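Local coordinates for GCN5-related N-acetyltransferase (Exiguobacterium sibiricum 255-15, PDB 3GY9), which binds coenzyme A and, as a GNAT-family member, probably transfers an acyl group to an acceptor that remains unknown, at residues R40-Q45 against G66-S71; K100-A105 against L126-V131; E104-Y109 against T143-S148. All blocks are in the same frame, centred on the assembly; numbering follows the deposited sequence.

Contact 1. Residues R40-Q45 against G66-S71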
loop_
_atom_site.group_PDB
_atom_site.type_symbol
_atom_site.label_atom_id
_atom_site.label_comp_id
_atom_site.label_asym_id
_atom_site.label_seq_id
_atom_site.Cartn_x
_atom_site.Cartn_y
_atom_site.Cartn_z
ATOM N N ARG A 40 -2.657 17.065 0.019
ATOM C CA ARG A 40 -3.799 17.957 0.302
ATOM C C ARG A 40 -5.071 17.507 -0.391
ATOM O O ARG A 40 -6.162 17.612 0.180
ATOM C CB ARG A 40 -3.483 19.406 -0.079
ATOM C CG ARG A 40 -2.410 20.014 0.814
ATOM C CD ARG A 40 -1.984 21.373 0.333
ATOM N NE ARG A 40 -1.491 21.305 -1.042
ATOM C CZ ARG A 40 -1.672 22.253 -1.963
ATOM N NH1 ARG A 40 -2.325 23.361 -1.679
ATOM N NH2 ARG A 40 -1.185 22.082 -3.185
ATOM N N GLU A 41 -4.929 17.008 -1.616
ATOM C CA GLU A 41 -6.054 16.546 -2.410
ATOM C C GLU A 41 -6.428 15.105 -2.078
ATOM O O GLU A 41 -7.622 14.769 -2.000
ATOM C CB GLU A 41 -5.711 16.646 -3.895
ATOM C CG GLU A 41 -5.358 18.044 -4.350
ATOM N N GLU A 42 -5.420 14.240 -1.956
ATOM C CA GLU A 42 -5.637 12.833 -1.628
ATOM C C GLU A 42 -4.930 12.620 -0.314
ATOM O O GLU A 42 -3.743 12.309 -0.269
ATOM C CB GLU A 42 -5.133 11.921 -2.751
ATOM C CG GLU A 42 -5.964 12.072 -4.010
ATOM C CD GLU A 42 -5.576 11.157 -5.161
ATOM O OE1 GLU A 42 -4.415 10.697 -5.228
ATOM O OE2 GLU A 42 -6.427 10.945 -6.042
ATOM N N SER A 43 -5.675 12.849 0.756
ATOM C CA SER A 43 -5.139 12.907 2.105
ATOM C C SER A 43 -5.130 11.553 2.805
ATOM O O SER A 43 -4.494 11.416 3.853
ATOM C CB SER A 43 -5.990 13.869 2.947
ATOM O OG SER A 43 -7.269 13.316 3.231
ATOM N N PHE A 44 -5.871 10.588 2.267
ATOM C CA PHE A 44 -6.040 9.281 2.921
ATOM C C PHE A 44 -6.619 9.403 4.345
ATOM O O PHE A 44 -6.395 8.507 5.173
ATOM C CB PHE A 44 -4.698 8.510 2.906
ATOM C CG PHE A 44 -4.238 8.164 1.518
ATOM C CD1 PHE A 44 -4.652 6.998 0.894
ATOM C CD2 PHE A 44 -3.442 9.046 0.795
ATOM C CE1 PHE A 44 -4.272 6.705 -0.408
ATOM C CE2 PHE A 44 -3.075 8.749 -0.507
ATOM C CZ PHE A 44 -3.480 7.593 -1.100
ATOM N N GLN A 45 -7.364 10.474 4.615
ATOM C CA GLN A 45 -7.959 10.714 5.927
ATOM C C GLN A 45 -9.467 10.474 5.928
ATOM O O GLN A 45 -10.072 10.469 6.994
ATOM C CB GLN A 45 -7.704 12.148 6.394
ATOM C CG GLN A 45 -6.230 12.525 6.540
ATOM C CD GLN A 45 -5.455 11.548 7.408
ATOM O OE1 GLN A 45 -5.773 11.359 8.590
ATOM N NE2 GLN A 45 -4.444 10.920 6.836
ATOM N N GLY A 66 -1.057 2.164 1.346
ATOM C CA GLY A 66 -2.409 2.380 1.789
ATOM C C GLY A 66 -3.403 2.045 0.729
ATOM O O GLY A 66 -3.115 1.297 -0.196
ATOM N N TYR A 67 -4.597 2.597 0.888
ATOM C CA TYR A 67 -5.687 2.334 -0.046
ATOM C C TYR A 67 -6.660 3.497 -0.075
ATOM O O TYR A 67 -6.732 4.310 0.852
ATOM C CB TYR A 67 -6.427 1.038 0.341
ATOM C CG TYR A 67 -7.224 1.172 1.605
ATOM C CD1 TYR A 67 -6.648 0.910 2.854
ATOM C CD2 TYR A 67 -8.555 1.574 1.571
ATOM C CE1 TYR A 67 -7.386 1.054 4.030
ATOM C CE2 TYR A 67 -9.295 1.735 2.748
ATOM C CZ TYR A 67 -8.697 1.468 3.977
ATOM O OH TYR A 67 -9.459 1.636 5.131
HETATM N N MSE A 68 -7.396 3.576 -1.173
HETATM C CA MSE A 68 -8.472 4.529 -1.324
HETATM C C MSE A 68 -9.416 4.044 -2.423
HETATM O O MSE A 68 -9.224 2.979 -2.994
HETATM C CB MSE A 68 -7.918 5.928 -1.622
HETATM C CG MSE A 68 -7.159 6.045 -2.923
HETATM SE SE MSE A 68 -6.572 7.859 -3.317
HETATM C CE MSE A 68 -8.265 8.539 -3.908
ATOM N N LYS A 69 -10.458 4.814 -2.699
ATOM C CA LYS A 69 -11.408 4.419 -3.703
ATOM C C LYS A 69 -10.767 4.390 -5.085
ATOM O O LYS A 69 -10.024 5.298 -5.447
ATOM C CB LYS A 69 -12.593 5.389 -3.689
ATOM C CG LYS A 69 -13.726 4.931 -4.571
ATOM C CD LYS A 69 -14.876 5.928 -4.605
ATOM C CE LYS A 69 -15.888 5.560 -5.687
ATOM N NZ LYS A 69 -15.263 5.516 -7.054
ATOM N N GLN A 70 -11.074 3.349 -5.863
ATOM C CA GLN A 70 -10.678 3.288 -7.271
ATOM C C GLN A 70 -11.647 4.120 -8.067
ATOM O O GLN A 70 -12.834 3.881 -8.037
ATOM C CB GLN A 70 -10.686 1.850 -7.778
ATOM C CG GLN A 70 -10.507 1.705 -9.299
ATOM C CD GLN A 70 -9.167 2.191 -9.783
ATOM O OE1 GLN A 70 -8.128 1.851 -9.239
ATOM N NE2 GLN A 70 -9.181 3.004 -10.831
ATOM N N SER A 71 -11.131 5.116 -8.769
ATOM C CA SER A 71 -11.977 5.994 -9.559
ATOM C C SER A 71 -12.622 5.217 -10.690
ATOM O O SER A 71 -11.999 4.334 -11.288
ATOM C CB SER A 71 -11.160 7.147 -10.131
ATOM O OG SER A 71 -10.104 6.661 -10.936
#
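Phe44 and selenomethionine Met68 meet because of opposite first torsions: Phe44 sets CG beside its own backbone N (chi1 -65°), whereas Met68 lodges CG between N and the carbonyl carbon. Met68 then bends at chi3 (-77°), turning its methyl to Glu42, which comes out extended beyond CG to meet it. The selenium lies 3.8 Å from Phe44 CZ, and its line to the ring centroid, 4.4 Å long, leans 40° off the ring normal. This is a Met-aromatic contact of oblique geometry, the two side chains crossing at about a right angle. Closer to the backbone, Met68 CB and CG both come near the ring at Phe44 CE1. Tyr67 O meets the neighbouring edge, near the ring plane and 3.4 Å from Phe44 CD1, where it faces slightly positive C-H groups. At the far end of Met68, CE stands 3.7 Å from Glu42 OE2, a van der Waals touch. The strong partner of that carboxylate is Arg80 of strand 76-84, which forms a salt bridge with Glu42 OE1 and also touches Met68. Tyr67 points the other way, to Ile101 and Ala105 of helix 93-105, while Phe44 continues onto Met51 of strand 50-55. The loop after helix 31-37 is thereby laid on the sheet face opposite helix 93-105. No hydrogen bond joins the two segments; adhesion rests on a polarisable selenium, in the place of the native sulfur, an aromatic ring and a methyl group, and the Glu42 charge is probably balanced largely by Arg80.

Contact 2. Residues K100-A105 against L126-V131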
loop_
_atom_site.group_PDB
_atom_site.type_symbol
_atom_site.label_atom_id
_atom_site.label_comp_id
_atom_site.label_asym_id
_atom_site.label_seq_id
_atom_site.Cartn_x
_atom_site.Cartn_y
_atom_site.Cartn_z
ATOM N N LYS A 100 -2.492 -5.941 6.558
ATOM C CA LYS A 100 -3.257 -4.930 7.276
ATOM C C LYS A 100 -4.172 -4.147 6.327
ATOM O O LYS A 100 -5.366 -3.966 6.600
ATOM C CB LYS A 100 -2.323 -3.978 8.030
ATOM C CG LYS A 100 -3.045 -3.025 8.961
ATOM C CD LYS A 100 -2.063 -2.235 9.810
ATOM C CE LYS A 100 -2.773 -1.291 10.756
ATOM N NZ LYS A 100 -3.189 -1.975 12.031
ATOM N N ILE A 101 -3.598 -3.709 5.211
ATOM C CA ILE A 101 -4.350 -2.985 4.192
ATOM C C ILE A 101 -5.536 -3.801 3.694
ATOM O O ILE A 101 -6.663 -3.305 3.601
ATOM C CB ILE A 101 -3.433 -2.628 3.002
ATOM C CG1 ILE A 101 -2.439 -1.528 3.412
ATOM C CG2 ILE A 101 -4.266 -2.164 1.802
ATOM C CD1 ILE A 101 -1.314 -1.292 2.415
HETATM N N MSE A 102 -5.291 -5.061 3.357
HETATM C CA MSE A 102 -6.324 -5.913 2.756
HETATM C C MSE A 102 -7.465 -6.124 3.744
HETATM O O MSE A 102 -8.642 -5.996 3.411
HETATM C CB MSE A 102 -5.717 -7.242 2.308
HETATM C CG MSE A 102 -4.738 -7.029 1.194
HETATM SE SE MSE A 102 -3.586 -8.557 0.926
HETATM C CE MSE A 102 -4.811 -9.473 0.167
ATOM N N SER A 103 -7.105 -6.473 4.964
ATOM C CA SER A 103 -8.113 -6.761 5.963
ATOM C C SER A 103 -9.010 -5.543 6.232
ATOM O O SER A 103 -10.244 -5.675 6.338
ATOM C CB SER A 103 -7.439 -7.289 7.226
ATOM O OG SER A 103 -8.392 -7.622 8.205
ATOM N N GLU A 104 -8.414 -4.362 6.301
ATOM C CA GLU A 104 -9.205 -3.171 6.554
ATOM C C GLU A 104 -9.997 -2.750 5.317
ATOM O O GLU A 104 -11.168 -2.407 5.431
ATOM C CB GLU A 104 -8.327 -2.017 7.022
ATOM C CG GLU A 104 -9.110 -0.769 7.377
ATOM C CD GLU A 104 -8.250 0.310 7.966
ATOM O OE1 GLU A 104 -7.632 0.056 9.025
ATOM O OE2 GLU A 104 -8.198 1.409 7.373
ATOM N N ALA A 105 -9.369 -2.754 4.145
ATOM C CA ALA A 105 -10.011 -2.246 2.960
ATOM C C ALA A 105 -11.213 -3.071 2.565
ATOM O O ALA A 105 -12.179 -2.544 2.012
ATOM C CB ALA A 105 -9.014 -2.173 1.807
ATOM N N LEU A 126 0.141 -13.137 -2.123
ATOM C CA LEU A 126 -0.929 -12.644 -1.269
ATOM C C LEU A 126 -2.345 -13.021 -1.751
ATOM O O LEU A 126 -3.336 -12.726 -1.070
ATOM C CB LEU A 126 -0.831 -11.136 -1.165
ATOM C CG LEU A 126 0.399 -10.573 -0.443
ATOM C CD1 LEU A 126 0.524 -9.076 -0.727
ATOM C CD2 LEU A 126 0.325 -10.841 1.066
ATOM N N GLY A 127 -2.436 -13.616 -2.936
ATOM C CA GLY A 127 -3.710 -14.082 -3.473
ATOM C C GLY A 127 -4.237 -13.285 -4.652
ATOM O O GLY A 127 -5.257 -13.661 -5.229
ATOM N N PHE A 128 -3.557 -12.192 -5.019
ATOM C CA PHE A 128 -3.996 -11.382 -6.170
ATOM C C PHE A 128 -3.828 -12.113 -7.493
ATOM O O PHE A 128 -2.891 -12.890 -7.693
ATOM C CB PHE A 128 -3.236 -10.064 -6.285
ATOM C CG PHE A 128 -3.568 -9.085 -5.202
ATOM C CD1 PHE A 128 -2.912 -9.138 -3.982
ATOM C CD2 PHE A 128 -4.543 -8.121 -5.391
ATOM C CE1 PHE A 128 -3.226 -8.242 -2.965
ATOM C CE2 PHE A 128 -4.861 -7.222 -4.375
ATOM C CZ PHE A 128 -4.204 -7.296 -3.162
ATOM N N GLN A 129 -4.761 -11.835 -8.396
ATOM C CA GLN A 129 -4.733 -12.374 -9.745
ATOM C C GLN A 129 -4.118 -11.358 -10.688
ATOM O O GLN A 129 -4.504 -10.189 -10.691
ATOM C CB GLN A 129 -6.149 -12.697 -10.223
ATOM C CG GLN A 129 -6.219 -13.355 -11.609
ATOM C CD GLN A 129 -7.648 -13.550 -12.093
ATOM O OE1 GLN A 129 -8.603 -13.269 -11.363
ATOM N NE2 GLN A 129 -7.803 -14.024 -13.329
ATOM N N LEU A 130 -3.156 -11.806 -11.480
ATOM C CA LEU A 130 -2.579 -10.991 -12.536
ATOM C C LEU A 130 -3.591 -10.778 -13.667
ATOM O O LEU A 130 -4.192 -11.736 -14.172
ATOM C CB LEU A 130 -1.315 -11.672 -13.054
ATOM C CG LEU A 130 -0.519 -10.961 -14.135
ATOM C CD1 LEU A 130 0.118 -9.705 -13.611
ATOM C CD2 LEU A 130 0.549 -11.902 -14.690
ATOM N N VAL A 131 -3.764 -9.521 -14.062
ATOM C CA VAL A 131 -4.648 -9.164 -15.169
ATOM C C VAL A 131 -3.940 -8.271 -16.169
ATOM O O VAL A 131 -2.951 -7.616 -15.837
ATOM C CB VAL A 131 -5.953 -8.496 -14.685
ATOM C CG1 VAL A 131 -6.781 -9.508 -13.904
ATOM C CG2 VAL A 131 -5.679 -7.279 -13.828
#
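Helix 100-105, which sends Met102 across to Leu126 and Phe128, is stiffened by backbone bonds, the shortest running from Ala105 N to Ile101 O at 2.8 Å. Across the contact no polar bond forms, and selenomethionine Met102 does the bridging. Its CG lies beside the backbone N (chi1 -66°), the next torsion is extended, and a bend at chi3 swings the methyl round to two partners. Met102 CE sits 3.7 Å from Phe128 CE1 and 3.8 Å from the carbonyl oxygen Leu126 O. The selenium follows behind, 3.9 Å from Phe128 CE1, and lies 4.3 Å from Leu126 CB. Met102 and Phe128 approach from opposite directions, and within the contact the ring is met at one corner, CE1 with CZ next to it. The Met-aromatic geometry is oblique, with the selenium 5.1 Å from the Phe128 centroid. Between the two hydrophobic residues, Gly127 takes positive phi in a Schellman motif that closes helix 120-125 and redirects the chain toward strand 129-130. Leu140 of strand 138-141 touches both Met102 and Phe128 and so links the pair to the sheet. Leu126 also comes close to Thr95, a coenzyme A-binding residue at the start of helix 93-105. Such joining of the cofactor-binding helix to the later helix-strand unit, over a common sheet, belongs to the GNAT acetyltransferase fold.

Contact 3. Residues E104-Y109 against T143-S148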
loop_
_atom_site.group_PDB
_atom_site.type_symbol
_atom_site.label_atom_id
_atom_site.label_comp_id
_atom_site.label_asym_id
_atom_site.label_seq_id
_atom_site.Cartn_x
_atom_site.Cartn_y
_atom_site.Cartn_z
ATOM N N GLU A 104 -8.414 -4.362 6.301
ATOM C CA GLU A 104 -9.205 -3.171 6.554
ATOM C C GLU A 104 -9.997 -2.750 5.317
ATOM O O GLU A 104 -11.168 -2.407 5.431
ATOM C CB GLU A 104 -8.327 -2.017 7.022
ATOM C CG GLU A 104 -9.110 -0.769 7.377
ATOM C CD GLU A 104 -8.250 0.310 7.966
ATOM O OE1 GLU A 104 -7.632 0.056 9.025
ATOM O OE2 GLU A 104 -8.198 1.409 7.373
ATOM N N ALA A 105 -9.369 -2.754 4.145
ATOM C CA ALA A 105 -10.011 -2.246 2.960
ATOM C C ALA A 105 -11.213 -3.071 2.565
ATOM O O ALA A 105 -12.179 -2.544 2.012
ATOM C CB ALA A 105 -9.014 -2.173 1.807
ATOM N N PHE A 106 -11.154 -4.368 2.832
ATOM C CA PHE A 106 -12.290 -5.245 2.516
ATOM C C PHE A 106 -13.512 -5.019 3.418
ATOM O O PHE A 106 -14.555 -5.617 3.197
ATOM C CB PHE A 106 -11.869 -6.732 2.504
ATOM C CG PHE A 106 -11.248 -7.179 1.199
ATOM C CD1 PHE A 106 -11.896 -6.962 -0.021
ATOM C CD2 PHE A 106 -10.017 -7.823 1.173
ATOM C CE1 PHE A 106 -11.339 -7.384 -1.214
ATOM C CE2 PHE A 106 -9.466 -8.251 -0.032
ATOM C CZ PHE A 106 -10.115 -8.014 -1.219
ATOM N N LEU A 107 -13.400 -4.151 4.424
ATOM C CA LEU A 107 -14.579 -3.724 5.181
ATOM C C LEU A 107 -15.412 -2.732 4.385
ATOM O O LEU A 107 -16.598 -2.572 4.664
ATOM C CB LEU A 107 -14.185 -3.077 6.511
ATOM C CG LEU A 107 -13.494 -3.992 7.508
ATOM C CD1 LEU A 107 -12.925 -3.166 8.659
ATOM C CD2 LEU A 107 -14.433 -5.076 8.030
ATOM N N THR A 108 -14.783 -2.084 3.409
ATOM C CA THR A 108 -15.421 -1.051 2.590
ATOM C C THR A 108 -15.656 -1.484 1.146
ATOM O O THR A 108 -16.677 -1.114 0.582
ATOM C CB THR A 108 -14.577 0.233 2.605
ATOM O OG1 THR A 108 -14.494 0.704 3.947
ATOM C CG2 THR A 108 -15.211 1.314 1.779
ATOM N N TYR A 109 -14.745 -2.288 0.582
ATOM C CA TYR A 109 -14.718 -2.614 -0.847
ATOM C C TYR A 109 -14.893 -4.113 -1.074
ATOM O O TYR A 109 -14.494 -4.930 -0.249
ATOM C CB TYR A 109 -13.416 -2.125 -1.509
ATOM C CG TYR A 109 -13.212 -0.631 -1.323
ATOM C CD1 TYR A 109 -13.963 0.286 -2.045
ATOM C CD2 TYR A 109 -12.279 -0.148 -0.428
ATOM C CE1 TYR A 109 -13.776 1.661 -1.887
ATOM C CE2 TYR A 109 -12.092 1.227 -0.235
ATOM C CZ TYR A 109 -12.861 2.122 -0.964
ATOM O OH TYR A 109 -12.720 3.483 -0.770
ATOM N N THR A 143 -14.697 -12.219 -1.888
ATOM C CA THR A 143 -15.096 -13.614 -1.714
ATOM C C THR A 143 -13.869 -14.527 -1.731
ATOM O O THR A 143 -13.786 -15.465 -0.946
ATOM C CB THR A 143 -16.121 -14.055 -2.770
ATOM O OG1 THR A 143 -15.637 -13.728 -4.070
ATOM C CG2 THR A 143 -17.447 -13.346 -2.556
ATOM N N ALA A 144 -12.889 -14.222 -2.580
ATOM C CA ALA A 144 -11.649 -14.988 -2.619
ATOM C C ALA A 144 -10.840 -14.769 -1.342
ATOM O O ALA A 144 -10.323 -15.716 -0.747
ATOM C CB ALA A 144 -10.830 -14.611 -3.835
ATOM N N PHE A 145 -10.745 -13.514 -0.928
ATOM C CA PHE A 145 -10.076 -13.157 0.317
ATOM C C PHE A 145 -10.714 -13.895 1.496
ATOM O O PHE A 145 -10.004 -14.423 2.359
ATOM C CB PHE A 145 -10.170 -11.636 0.516
ATOM C CG PHE A 145 -9.615 -11.142 1.823
ATOM C CD1 PHE A 145 -8.252 -10.970 1.994
ATOM C CD2 PHE A 145 -10.464 -10.835 2.891
ATOM C CE1 PHE A 145 -7.736 -10.498 3.198
ATOM C CE2 PHE A 145 -9.948 -10.368 4.094
ATOM C CZ PHE A 145 -8.586 -10.206 4.241
ATOM N N ALA A 146 -12.043 -13.918 1.531
ATOM C CA ALA A 146 -12.794 -14.543 2.625
ATOM C C ALA A 146 -12.550 -16.042 2.653
ATOM O O ALA A 146 -12.400 -16.620 3.726
ATOM C CB ALA A 146 -14.278 -14.269 2.489
ATOM N N ASP A 147 -12.518 -16.666 1.478
ATOM C CA ASP A 147 -12.258 -18.106 1.376
ATOM C C ASP A 147 -10.903 -18.453 1.991
ATOM O O ASP A 147 -10.755 -19.488 2.648
ATOM C CB ASP A 147 -12.315 -18.564 -0.083
ATOM N N SER A 148 -9.931 -17.566 1.804
ATOM C CA SER A 148 -8.614 -17.718 2.420
ATOM C C SER A 148 -8.568 -17.247 3.884
ATOM O O SER A 148 -7.513 -17.314 4.518
ATOM C CB SER A 148 -7.577 -16.942 1.607
ATOM O OG SER A 148 -7.702 -17.236 0.229
#
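Phe106 and Phe145 form an aromatic pair that joins the C-terminal helix 142-147 of the GNAT fold to the C-terminal end region of helix 93-105. The hydrophobic part is carried by these two side chains. Phe106 sets CD2 over one face of the Phe145 ring, offset toward its rim, while CE2 sits by CG and CB. Phe106 CD2 lies 3.4 Å from Phe145 CG, close to van der Waals contact, and Phe106 CE2 reaches Phe145 CB at 3.5 Å. With centroids 4.6 Å apart and planes inclined by 35°, the pair is oblique. Phe145 gets there with CG turned away from the backbone N (chi1 175°), which carries the ring off its helix toward helix 93-105, where its outer atoms also touch Met102 and Ser103. Phe106 in turn rests on Leu112 of strand 111-114. Replacing Phe145 by an alanine would probably leave the CD2-CE2 side of Phe106 without its covering ring and open a gap between the C-terminal helix and helix 93-105.

No hydrogen bond crosses between the segments; bonds inside each one hold the turns that present the rings. Ala105 O accepts from two amides, Thr108 N at 3.0 Å and Tyr109 N at 2.9 Å, and so draws in the turn after Phe106. That turn places Tyr109 O in the plane of the Phe106 ring, at its edge, 3.3 Å from CD1 of Phe106. At the other side of the pair, Ala144 O is likewise gripped twice by one residue: Ser148 N and Ser148 OG approach it from opposite faces of the carbonyl plane, the hydroxyl donating over 3.2 Å from OG to Ala144 O.

Overall arrangement
From the N terminus, contact 1 closes first: the loop after helix 31-37 returns to strand 61-69, with strand 50-55 inside the enclosed loop. Helix 93-105 then opens both other contacts. Contact 2 closes with 126-131, after strand 111-114 and helix 120-125; contact 3 starts from an overlapping stretch, sharing Glu104 and Ala105, and closes later at helix 142-147. Their centres are about 8 Å apart. Contact 1 lies in series with both, about 17 and 19 Å away between centres, but joins them through Tyr67, whose OH lies 2.6 Å from Glu104 OE2, probably hydrogen-bonded. Together they tie elements on both sheet faces to the central strands.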